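Local structure of 2L protein (Yaba-like disease virus, 3IT8) at residues Leu3-Thr8 with Gly156-Met161; Phe66-Ser71 with Lys152-Gly157. The protein is a poxvirus protein with an MHC class I-like N-terminal domain that binds tumour necrosis factor, probably blunting a host defence signal. All blocks are in the same frame, centred on the assembly; numbering follows the deposited sequence.

How the contacts relate
Both contacts lie in the MHC-like platform, an antiparallel sheet with helices 61-82 and 148-174 across one face, and both draw on helix 148-174, sharing Gly156 and Gly157. Contact 1 ties that helix down to strand 2-10 in the sheet; contact 2 ties it across to helix 61-82. Their centres are about 9 Å apart, and they touch directly where Tyr7 CE2 of the strand packs at 3.5 Å against Trp69 CD1 of helix 61-82. The sugar on Asn6 lies on the other face of the sheet, about 13 Å from the side chain of Trp69, away from the aromatic packing.

Contact 1: Leu3-Thr8 with Gly156-Met161; sequences LKYNYT and GGFEYM. With NAG (2-acetamido-2-deoxy-beta-D-glucopyranose), chain M.
Phe158, on helix 148-174, comes down on Tyr5 of strand 2-10, a helix-on-sheet contact inside the MHC class I-like platform. The two side chains cross at about a right angle, yet their rings end up almost parallel, with planes at 16° and centroids 4.7 Å apart. The offset is large, and little of one ring covers the other: Phe158 offers mainly CE2 and CZ, Tyr5 its CD2-CE2 side, and CD2 of Tyr5 lies 3.5 Å from CE2 of Phe158. With CG anti to the backbone N (chi1 -169°), the Phe158 ring swings off the helix toward Tyr5. Both rings are buried, and Thr95 of the adjacent strand 90-100 packs against each of them. The polar end of Tyr5 is satisfied within the same helix layer, its OH hydrogen-bonding to Tyr170 OH farther along helix 148-174, while Phe21 and Tyr64 meet its ring edge-to-face. Leu3, two residues earlier, also points toward the helix, where it packs on Cys163 and Ile167. Lys4 and Asn6 turn to the other face of the sheet. There Asn6 ND2 carries the N-linked NAG, and Lys4 NZ donates a 2.9 Å hydrogen bond to the acetamido oxygen O7 of that sugar.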
loop_
_atom_site.group_PDB
_atom_site.type_symbol
_atom_site.label_atom_id
_atom_site.label_comp_id
_atom_site.label_asym_id
_atom_site.label_seq_id
_atom_site.Cartn_x
_atom_site.Cartn_y
_atom_site.Cartn_z
ATOM N N LEU D 3 -27.370 -20.474 9.359
ATOM C CA LEU D 3 -28.512 -19.852 8.690
ATOM C C LEU D 3 -28.940 -20.787 7.537
ATOM O O LEU D 3 -28.177 -21.020 6.600
ATOM C CB LEU D 3 -28.162 -18.463 8.159
ATOM C CG LEU D 3 -29.370 -17.709 7.562
ATOM C CD1 LEU D 3 -30.510 -17.626 8.563
ATOM C CD2 LEU D 3 -28.959 -16.304 7.166
ATOM N N LYS D 4 -30.147 -21.340 7.617
ATOM C CA LYS D 4 -30.614 -22.257 6.580
ATOM C C LYS D 4 -31.954 -21.870 5.957
ATOM O O LYS D 4 -32.899 -21.553 6.671
ATOM C CB LYS D 4 -30.715 -23.677 7.152
ATOM C CG LYS D 4 -31.102 -24.711 6.119
ATOM C CD LYS D 4 -31.178 -26.123 6.685
ATOM C CE LYS D 4 -32.385 -26.333 7.579
ATOM N NZ LYS D 4 -32.531 -27.766 7.998
ATOM N N TYR D 5 -32.018 -21.892 4.626
ATOM C CA TYR D 5 -33.237 -21.599 3.868
ATOM C C TYR D 5 -33.683 -22.891 3.173
ATOM O O TYR D 5 -32.885 -23.554 2.502
ATOM C CB TYR D 5 -32.967 -20.523 2.822
ATOM C CG TYR D 5 -32.868 -19.119 3.374
ATOM C CD1 TYR D 5 -32.878 -18.880 4.748
ATOM C CD2 TYR D 5 -32.748 -18.020 2.523
ATOM C CE1 TYR D 5 -32.767 -17.579 5.265
ATOM C CE2 TYR D 5 -32.630 -16.718 3.027
ATOM C CZ TYR D 5 -32.639 -16.508 4.395
ATOM O OH TYR D 5 -32.504 -15.235 4.891
ATOM N N ASN D 6 -34.947 -23.257 3.329
ATOM C CA ASN D 6 -35.471 -24.490 2.742
ATOM C C ASN D 6 -36.749 -24.190 1.973
ATOM O O ASN D 6 -37.741 -23.774 2.558
ATOM C CB ASN D 6 -35.745 -25.512 3.871
ATOM C CG ASN D 6 -36.275 -26.859 3.373
ATOM O OD1 ASN D 6 -36.520 -27.058 2.179
ATOM N ND2 ASN D 6 -36.453 -27.776 4.326
ATOM N N TYR D 7 -36.714 -24.366 0.661
ATOM C CA TYR D 7 -37.895 -24.163 -0.162
ATOM C C TYR D 7 -38.334 -25.549 -0.624
ATOM O O TYR D 7 -37.517 -26.308 -1.149
ATOM C CB TYR D 7 -37.591 -23.331 -1.407
ATOM C CG TYR D 7 -37.142 -21.920 -1.158
ATOM C CD1 TYR D 7 -35.811 -21.636 -0.869
ATOM C CD2 TYR D 7 -38.028 -20.855 -1.289
ATOM C CE1 TYR D 7 -35.369 -20.324 -0.727
ATOM C CE2 TYR D 7 -37.601 -19.544 -1.145
ATOM C CZ TYR D 7 -36.261 -19.283 -0.870
ATOM O OH TYR D 7 -35.795 -17.987 -0.766
ATOM N N THR D 8 -39.611 -25.880 -0.456
ATOM C CA THR D 8 -40.068 -27.188 -0.884
ATOM C C THR D 8 -41.443 -27.242 -1.541
ATOM O O THR D 8 -42.423 -26.769 -0.967
ATOM C CB THR D 8 -40.083 -28.159 0.302
ATOM O OG1 THR D 8 -38.811 -28.129 0.962
ATOM C CG2 THR D 8 -40.367 -29.575 -0.176
ATOM N N GLY D 156 -27.333 -17.801 -6.676
ATOM C CA GLY D 156 -25.908 -17.560 -6.736
ATOM C C GLY D 156 -25.480 -16.403 -5.850
ATOM O O GLY D 156 -24.500 -16.510 -5.111
ATOM N N GLY D 157 -26.210 -15.294 -5.917
ATOM C CA GLY D 157 -25.858 -14.144 -5.113
ATOM C C GLY D 157 -25.848 -14.415 -3.621
ATOM O O GLY D 157 -24.893 -14.061 -2.912
ATOM N N PHE D 158 -26.918 -15.046 -3.145
ATOM C CA PHE D 158 -27.074 -15.359 -1.738
ATOM C C PHE D 158 -25.918 -16.233 -1.285
ATOM O O PHE D 158 -25.319 -16.004 -0.220
ATOM C CB PHE D 158 -28.385 -16.101 -1.526
ATOM C CG PHE D 158 -28.774 -16.245 -0.085
ATOM C CD1 PHE D 158 -29.006 -15.123 0.703
ATOM C CD2 PHE D 158 -28.935 -17.505 0.480
ATOM C CE1 PHE D 158 -29.395 -15.257 2.036
ATOM C CE2 PHE D 158 -29.323 -17.648 1.808
ATOM C CZ PHE D 158 -29.555 -16.523 2.591
ATOM N N GLU D 159 -25.599 -17.226 -2.113
ATOM C CA GLU D 159 -24.536 -18.161 -1.797
ATOM C C GLU D 159 -23.165 -17.509 -1.901
ATOM O O GLU D 159 -22.254 -17.833 -1.152
ATOM C CB GLU D 159 -24.602 -19.370 -2.723
ATOM C CG GLU D 159 -23.913 -20.594 -2.156
ATOM C CD GLU D 159 -23.847 -21.736 -3.138
ATOM O OE1 GLU D 159 -24.832 -21.965 -3.870
ATOM O OE2 GLU D 159 -22.811 -22.420 -3.168
ATOM N N TYR D 160 -23.021 -16.574 -2.821
ATOM C CA TYR D 160 -21.741 -15.921 -2.994
ATOM C C TYR D 160 -21.372 -14.987 -1.851
ATOM O O TYR D 160 -20.205 -14.872 -1.494
ATOM C CB TYR D 160 -21.723 -15.124 -4.286
ATOM C CG TYR D 160 -20.379 -14.491 -4.548
ATOM C CD1 TYR D 160 -19.295 -15.264 -4.972
ATOM C CD2 TYR D 160 -20.173 -13.122 -4.344
ATOM C CE1 TYR D 160 -18.039 -14.698 -5.190
ATOM C CE2 TYR D 160 -18.916 -12.545 -4.556
ATOM C CZ TYR D 160 -17.851 -13.345 -4.977
ATOM O OH TYR D 160 -16.595 -12.795 -5.142
ATOM N N MET D 161 -22.349 -14.298 -1.277
ATOM C CA MET D 161 -22.025 -13.370 -0.208
ATOM C C MET D 161 -23.227 -12.945 0.626
ATOM O O MET D 161 -23.110 -12.727 1.836
ATOM C CB MET D 161 -21.363 -12.134 -0.798
ATOM C CG MET D 161 -20.920 -11.142 0.234
ATOM S SD MET D 161 -20.206 -9.659 -0.509
ATOM C CE MET D 161 -18.920 -10.368 -1.437
HETATM C C1 NAG M . -37.160 -29.024 4.076
HETATM C C2 NAG M . -36.468 -30.162 4.830
HETATM C C3 NAG M . -37.221 -31.485 4.577
HETATM C C4 NAG M . -38.691 -31.335 5.001
HETATM C C5 NAG M . -39.276 -30.154 4.208
HETATM C C6 NAG M . -40.736 -29.880 4.523
HETATM C C7 NAG M . -34.107 -29.767 5.139
HETATM C C8 NAG M . -32.701 -30.243 4.839
HETATM N N2 NAG M . -35.090 -30.260 4.388
HETATM O O3 NAG M . -36.616 -32.549 5.297
HETATM O O4 NAG M . -39.425 -32.547 4.758
HETATM O O5 NAG M . -38.528 -28.939 4.493
HETATM O O6 NAG M . -40.883 -29.182 5.751
HETATM O O7 NAG M . -34.294 -28.957 6.042
#

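Contact 2: Phe66-Ser71 with Lys152-Gly157; sequences FNFWYS and KAYLGG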
loop_
_atom_site.group_PDB
_atom_site.type_symbol
_atom_site.label_atom_id
_atom_site.label_comp_id
_atom_site.label_asym_id
_atom_site.label_seq_id
_atom_site.Cartn_x
_atom_site.Cartn_y
_atom_site.Cartn_z
ATOM N N PHE D 66 -40.332 -15.924 -2.559
ATOM C CA PHE D 66 -41.125 -17.151 -2.524
ATOM C C PHE D 66 -41.937 -17.447 -3.783
ATOM O O PHE D 66 -41.858 -18.546 -4.329
ATOM C CB PHE D 66 -42.077 -17.162 -1.336
ATOM C CG PHE D 66 -42.820 -18.442 -1.198
ATOM C CD1 PHE D 66 -42.240 -19.532 -0.576
ATOM C CD2 PHE D 66 -44.081 -18.585 -1.744
ATOM C CE1 PHE D 66 -42.907 -20.756 -0.500
ATOM C CE2 PHE D 66 -44.759 -19.807 -1.674
ATOM C CZ PHE D 66 -44.170 -20.892 -1.051
ATOM N N ASN D 67 -42.725 -16.481 -4.238
ATOM C CA ASN D 67 -43.530 -16.702 -5.426
ATOM C C ASN D 67 -42.627 -17.119 -6.569
ATOM O O ASN D 67 -42.959 -18.045 -7.304
ATOM C CB ASN D 67 -44.308 -15.442 -5.802
ATOM C CG ASN D 67 -45.194 -14.952 -4.678
ATOM O OD1 ASN D 67 -45.725 -15.743 -3.912
ATOM N ND2 ASN D 67 -45.370 -13.645 -4.582
ATOM N N PHE D 68 -41.479 -16.454 -6.713
ATOM C CA PHE D 68 -40.549 -16.793 -7.789
ATOM C C PHE D 68 -40.123 -18.252 -7.710
ATOM O O PHE D 68 -40.269 -19.006 -8.673
ATOM C CB PHE D 68 -39.309 -15.917 -7.736
ATOM C CG PHE D 68 -38.190 -16.416 -8.600
ATOM C CD1 PHE D 68 -38.140 -16.094 -9.949
ATOM C CD2 PHE D 68 -37.191 -17.245 -8.066
ATOM C CE1 PHE D 68 -37.124 -16.578 -10.766
ATOM C CE2 PHE D 68 -36.167 -17.741 -8.874
ATOM C CZ PHE D 68 -36.135 -17.403 -10.234
ATOM N N TRP D 69 -39.598 -18.650 -6.557
ATOM C CA TRP D 69 -39.139 -20.016 -6.376
ATOM C C TRP D 69 -40.251 -21.056 -6.453
ATOM O O TRP D 69 -40.119 -22.082 -7.126
ATOM C CB TRP D 69 -38.391 -20.143 -5.048
ATOM C CG TRP D 69 -37.043 -19.484 -5.074
ATOM C CD1 TRP D 69 -36.628 -18.415 -4.325
ATOM C CD2 TRP D 69 -35.941 -19.825 -5.931
ATOM N NE1 TRP D 69 -35.342 -18.068 -4.664
ATOM C CE2 TRP D 69 -34.893 -18.916 -5.646
ATOM C CE3 TRP D 69 -35.738 -20.813 -6.915
ATOM C CZ2 TRP D 69 -33.652 -18.965 -6.312
ATOM C CZ3 TRP D 69 -34.506 -20.859 -7.575
ATOM C CH2 TRP D 69 -33.481 -19.939 -7.267
ATOM N N TYR D 70 -41.354 -20.809 -5.767
ATOM C CA TYR D 70 -42.450 -21.762 -5.807
ATOM C C TYR D 70 -42.791 -22.098 -7.253
ATOM O O TYR D 70 -42.837 -23.257 -7.657
ATOM C CB TYR D 70 -43.691 -21.192 -5.132
ATOM C CG TYR D 70 -44.890 -22.063 -5.362
ATOM C CD1 TYR D 70 -45.067 -23.239 -4.635
ATOM C CD2 TYR D 70 -45.808 -21.761 -6.367
ATOM C CE1 TYR D 70 -46.122 -24.097 -4.901
ATOM C CE2 TYR D 70 -46.864 -22.604 -6.653
ATOM C CZ TYR D 70 -47.016 -23.779 -5.913
ATOM O OH TYR D 70 -48.044 -24.655 -6.182
ATOM N N SER D 71 -43.036 -21.057 -8.031
ATOM C CA SER D 71 -43.392 -21.228 -9.422
ATOM C C SER D 71 -42.325 -21.958 -10.245
ATOM O O SER D 71 -42.625 -22.918 -10.948
ATOM C CB SER D 71 -43.682 -19.864 -10.034
ATOM O OG SER D 71 -43.874 -19.998 -11.424
ATOM N N LYS D 152 -29.320 -17.347 -11.074
ATOM C CA LYS D 152 -27.955 -16.907 -10.792
ATOM C C LYS D 152 -27.944 -15.807 -9.748
ATOM O O LYS D 152 -27.180 -15.837 -8.788
ATOM C CB LYS D 152 -27.287 -16.369 -12.054
ATOM C CG LYS D 152 -26.661 -17.403 -12.955
ATOM C CD LYS D 152 -26.063 -16.710 -14.165
ATOM C CE LYS D 152 -25.361 -17.694 -15.069
ATOM N NZ LYS D 152 -24.905 -17.045 -16.320
ATOM N N ALA D 153 -28.799 -14.824 -9.950
ATOM C CA ALA D 153 -28.881 -13.693 -9.045
ATOM C C ALA D 153 -29.400 -14.021 -7.646
ATOM O O ALA D 153 -28.771 -13.658 -6.650
ATOM C CB ALA D 153 -29.737 -12.611 -9.681
ATOM N N TYR D 154 -30.543 -14.700 -7.566
ATOM C CA TYR D 154 -31.126 -15.038 -6.276
ATOM C C TYR D 154 -30.365 -16.109 -5.525
ATOM O O TYR D 154 -30.030 -15.923 -4.366
ATOM C CB TYR D 154 -32.581 -15.474 -6.451
ATOM C CG TYR D 154 -33.480 -14.367 -6.931
ATOM C CD1 TYR D 154 -34.604 -14.643 -7.709
ATOM C CD2 TYR D 154 -33.212 -13.044 -6.604
ATOM C CE1 TYR D 154 -35.434 -13.633 -8.146
ATOM C CE2 TYR D 154 -34.037 -12.027 -7.035
ATOM C CZ TYR D 154 -35.144 -12.326 -7.804
ATOM O OH TYR D 154 -35.969 -11.313 -8.218
ATOM N N LEU D 155 -30.092 -17.228 -6.181
ATOM C CA LEU D 155 -29.392 -18.326 -5.535
ATOM C C LEU D 155 -27.893 -18.092 -5.515
ATOM O O LEU D 155 -27.243 -18.170 -4.464
ATOM C CB LEU D 155 -29.707 -19.648 -6.238
ATOM C CG LEU D 155 -28.890 -20.848 -5.761
ATOM C CD1 LEU D 155 -29.137 -21.115 -4.285
ATOM C CD2 LEU D 155 -29.260 -22.067 -6.594
ATOM N N GLY D 156 -27.333 -17.801 -6.676
ATOM C CA GLY D 156 -25.908 -17.560 -6.736
ATOM C C GLY D 156 -25.480 -16.403 -5.850
ATOM O O GLY D 156 -24.500 -16.510 -5.111
ATOM N N GLY D 157 -26.210 -15.294 -5.917
ATOM C CA GLY D 157 -25.858 -14.144 -5.113
ATOM C C GLY D 157 -25.848 -14.415 -3.621
ATOM O O GLY D 157 -24.893 -14.061 -2.912
#
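Trp69 and Tyr154 mark the closest backbone approach, 9.4 Å between their CA atoms, of segments 66-71 and 152-157. The two segments cross nearly perpendicularly (-97°), with axes 12.1 Å apart, so large side chains have to span the gap. Neither helix is regular here: the first bends where the backbone N of Asn67 and Phe68 make no helical hydrogen bond, and the second widens into a pi-type turn over 152-156. In MHC class I molecules the corresponding helices flank the peptide groove; here aromatic side chains bridge them. Tyr154 turns one edge onto a face of Phe68, a T-shaped pair with centroids 5.0 Å apart and planes at 78°. CD1 leads, 3.7 Å from Phe68 CE2 and offset toward the rim of the phenylalanine ring. Within its own helix, Phe68 places CE2 over the centre of the Trp69 indole. Trp69 sends its six-membered ring across to the other helix, CZ2 lying 3.7 Å from Tyr154 CB and CH2 3.9 Å from Leu155 CB. The indole also touches Leu93 of strand 90-100. No hydrogen bond joins the two segments. Cohesion across the contact therefore rests mainly on apolar and aromatic packing, with a modest electrostatic gain likely where the slightly positive ring hydrogens of Tyr154 face the pi cloud of Phe68.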